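Local coordinates for protein possible TctC subunit of the Tripartite Tricarboxylate Transport(TTT) Family (PDB 6HKE) that binds malate and probably serves as the periplasmic substrate-binding protein of a tripartite tricarboxylate transport system for its high-affinity uptake, at residues N139-A143 against Q185-M189. The protein carries 2 engineered substitutions. Residues are numbered along the deposited sequence; the frame is centred on the assembly and turned at random.
Sequences NLNVA and QVDYM
Val142 sets its CG2 methyl over one face of the Tyr188 ring, 3.6 Å from the ring centroid and 25° off the normal, a CH-pi contact displaced toward the hydroxyl-bearing rim. The ring reaches it because Tyr188 CG lies between its own backbone N and carbonyl carbon (chi1 68°), which turns the ring toward Val142 on the adjacent strand. A beta-branched valine suits this place, since CG1 also lies against the ring, 3.8 Å from Tyr188 CE2. Tyr188 OH is hydrogen-bonded to Asn159 OD1, so the hydroxyl of this buried side chain is satisfied. Ala143 N donates to Tyr188 O at 2.9 Å, and Val142 pairs with Tyr188 in the parallel bridge joining strands 141-144 and 188-192, part of the beta-sheet of one lobe of a type II periplasmic binding protein. Beyond the bridge, on the side of the sheet facing helix 174-182, the small Ala143 leaves room for larger neighbours: its CB lies 3.8 Å from Val186 CG2 and also touches Met189 CG.

Where strand 188-192 begins, Asp187 grips Asn141 twice. Its N donates to Asn141 O at 2.9 Å, while its carboxylate accepts Asn141 N through the anti lone pair of OD2 (3.0 Å, 162°). A water donates to Asn141 OD1, and Asp187 OD1 forms a salt bridge with Arg118, whose charge probably favours the ionised carboxylate. With an alanine in its place, Asn141 N would probably lose its carboxylate acceptor and Arg118 one carboxylate partner.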
ATOM      1  N   ASN A 139       2.136  -7.102 -26.297  1.00 53.75           N
ATOM      2  CA  ASN A 139       2.871  -5.810 -26.408  1.00 55.81           C
ATOM      3  C   ASN A 139       2.588  -4.900 -25.203  1.00 49.54           C
ATOM      4  O   ASN A 139       3.091  -3.775 -25.211  1.00 52.26           O
ATOM      5  CB  ASN A 139       2.508  -5.031 -27.679  1.00 57.84           C
ATOM      6  CG  ASN A 139       2.506  -5.876 -28.934  1.00 61.15           C
ATOM      7  OD1 ASN A 139       3.553  -6.095 -29.541  1.00 58.08           O
ATOM      8  ND2 ASN A 139       1.328  -6.323 -29.345  1.00 61.96           N
ATOM      9  N   LEU A 140       1.811  -5.346 -24.215  1.00 44.86           N
ATOM     10  CA  LEU A 140       1.435  -4.507 -23.048  1.00 43.36           C
ATOM     11  C   LEU A 140       2.375  -4.785 -21.871  1.00 38.91           C
ATOM     12  O   LEU A 140       2.796  -5.943 -21.683  1.00 37.29           O
ATOM     13  CB  LEU A 140      -0.023  -4.774 -22.670  1.00 43.77           C
ATOM     14  CG  LEU A 140      -1.053  -4.375 -23.723  1.00 45.14           C
ATOM     15  CD1 LEU A 140      -2.433  -4.345 -23.105  1.00 45.55           C
ATOM     16  CD2 LEU A 140      -0.731  -3.026 -24.357  1.00 45.63           C
ATOM     17  N   ASN A 141       2.676  -3.723 -21.126  1.00 35.80           N
ATOM     18  CA  ASN A 141       3.502  -3.720 -19.897  1.00 34.97           C
ATOM     19  C   ASN A 141       2.662  -3.150 -18.754  1.00 34.69           C
ATOM     20  O   ASN A 141       2.207  -1.989 -18.858  1.00 35.70           O
ATOM     21  CB  ASN A 141       4.779  -2.894 -20.068  1.00 37.86           C
ATOM     22  CG  ASN A 141       5.692  -3.404 -21.164  1.00 37.54           C
ATOM     23  OD1 ASN A 141       6.219  -2.615 -21.934  1.00 40.36           O
ATOM     24  ND2 ASN A 141       5.879  -4.707 -21.243  1.00 36.06           N
ATOM     25  N   VAL A 142       2.463  -3.949 -17.710  1.00 32.31           N
ATOM     26  CA  VAL A 142       1.786  -3.534 -16.453  1.00 31.21           C
ATOM     27  C   VAL A 142       2.878  -3.291 -15.420  1.00 28.02           C
ATOM     28  O   VAL A 142       3.744  -4.140 -15.251  1.00 30.04           O
ATOM     29  CB  VAL A 142       0.765  -4.579 -15.977  1.00 31.54           C
ATOM     30  CG1 VAL A 142      -0.028  -4.090 -14.779  1.00 32.42           C
ATOM     31  CG2 VAL A 142      -0.169  -4.966 -17.100  1.00 34.40           C
ATOM     32  N   ALA A 143       2.846  -2.142 -14.779  1.00 27.04           N
ATOM     33  CA  ALA A 143       3.827  -1.757 -13.747  1.00 26.98           C
ATOM     34  C   ALA A 143       3.343  -2.266 -12.386  1.00 25.68           C
ATOM     35  O   ALA A 143       2.140  -2.162 -12.091  1.00 25.63           O
ATOM     36  CB  ALA A 143       4.026  -0.262 -13.770  1.00 26.02           C
ATOM     37  N   GLN A 185       6.100   4.822 -20.571  1.00 38.10           N
ATOM     38  CA  GLN A 185       7.063   3.682 -20.680  1.00 38.96           C
ATOM     39  C   GLN A 185       6.338   2.393 -20.291  1.00 34.57           C
ATOM     40  O   GLN A 185       6.848   1.322 -20.595  1.00 35.53           O
ATOM     41  CB  GLN A 185       8.291   3.829 -19.768  1.00 45.32           C
ATOM     42  CG  GLN A 185       9.009   5.179 -19.845  1.00 52.72           C
ATOM     43  CD  GLN A 185      10.412   5.123 -20.414  1.00 60.86           C
ATOM     44  OE1 GLN A 185      10.812   4.150 -21.059  1.00 65.33           O
ATOM     45  NE2 GLN A 185      11.167   6.194 -20.203  1.00 60.50           N
ATOM     46  N   VAL A 186       5.215   2.510 -19.585  1.00 30.80           N
ATOM     47  CA  VAL A 186       4.333   1.369 -19.210  1.00 28.08           C
ATOM     48  C   VAL A 186       2.878   1.777 -19.489  1.00 28.25           C
ATOM     49  O   VAL A 186       2.602   2.987 -19.621  1.00 29.72           O
ATOM     50  CB  VAL A 186       4.564   0.933 -17.749  1.00 26.31           C
ATOM     51  CG1 VAL A 186       5.926   0.278 -17.569  1.00 24.58           C
ATOM     52  CG2 VAL A 186       4.389   2.086 -16.778  1.00 26.04           C
ATOM     53  N   ASP A 187       1.983   0.793 -19.579  1.00 28.88           N
ATOM     54  CA  ASP A 187       0.612   0.945 -20.126  1.00 29.05           C
ATOM     55  C   ASP A 187      -0.382   1.156 -18.988  1.00 29.66           C
ATOM     56  O   ASP A 187      -1.110   2.162 -19.016  1.00 29.16           O
ATOM     57  CB  ASP A 187       0.292  -0.236 -21.034  1.00 31.23           C
ATOM     58  CG  ASP A 187       1.188  -0.180 -22.261  1.00 32.48           C
ATOM     59  OD1 ASP A 187       1.037   0.782 -23.033  1.00 33.15           O
ATOM     60  OD2 ASP A 187       2.096  -1.022 -22.368  1.00 33.78           O
ATOM     61  N   TYR A 188      -0.402   0.272 -17.999  1.00 29.48           N
ATOM     62  CA  TYR A 188      -1.267   0.495 -16.822  1.00 27.53           C
ATOM     63  C   TYR A 188      -0.633  -0.050 -15.549  1.00 27.81           C
ATOM     64  O   TYR A 188       0.458  -0.640 -15.546  1.00 25.94           O
ATOM     65  CB  TYR A 188      -2.675  -0.033 -17.082  1.00 26.84           C
ATOM     66  CG  TYR A 188      -2.846  -1.522 -17.199  1.00 26.73           C
ATOM     67  CD1 TYR A 188      -2.672  -2.153 -18.415  1.00 26.12           C
ATOM     68  CD2 TYR A 188      -3.310  -2.275 -16.130  1.00 25.56           C
ATOM     69  CE1 TYR A 188      -2.918  -3.505 -18.560  1.00 27.42           C
ATOM     70  CE2 TYR A 188      -3.545  -3.633 -16.258  1.00 26.00           C
ATOM     71  CZ  TYR A 188      -3.353  -4.249 -17.480  1.00 26.94           C
ATOM     72  OH  TYR A 188      -3.567  -5.590 -17.629  1.00 31.04           O
ATOM     73  N   MET A 189      -1.350   0.208 -14.466  1.00 28.88           N
ATOM     74  CA  MET A 189      -0.860   0.125 -13.083  1.00 30.75           C
ATOM     75  C   MET A 189      -2.094   0.194 -12.189  1.00 29.00           C
ATOM     76  O   MET A 189      -3.018   0.988 -12.510  1.00 26.85           O
ATOM     77  CB  MET A 189       0.048   1.332 -12.852  1.00 36.44           C
ATOM     78  CG  MET A 189       1.051   1.191 -11.755  1.00 41.87           C
ATOM     79  SD  MET A 189       1.982   2.738 -11.788  1.00 45.86           S
ATOM     80  CE  MET A 189       1.242   3.617 -10.419  1.00 45.19           C
TER
HETATM   81  O   HOH W   1       4.506  -0.373 -22.772  1.00 34.45           O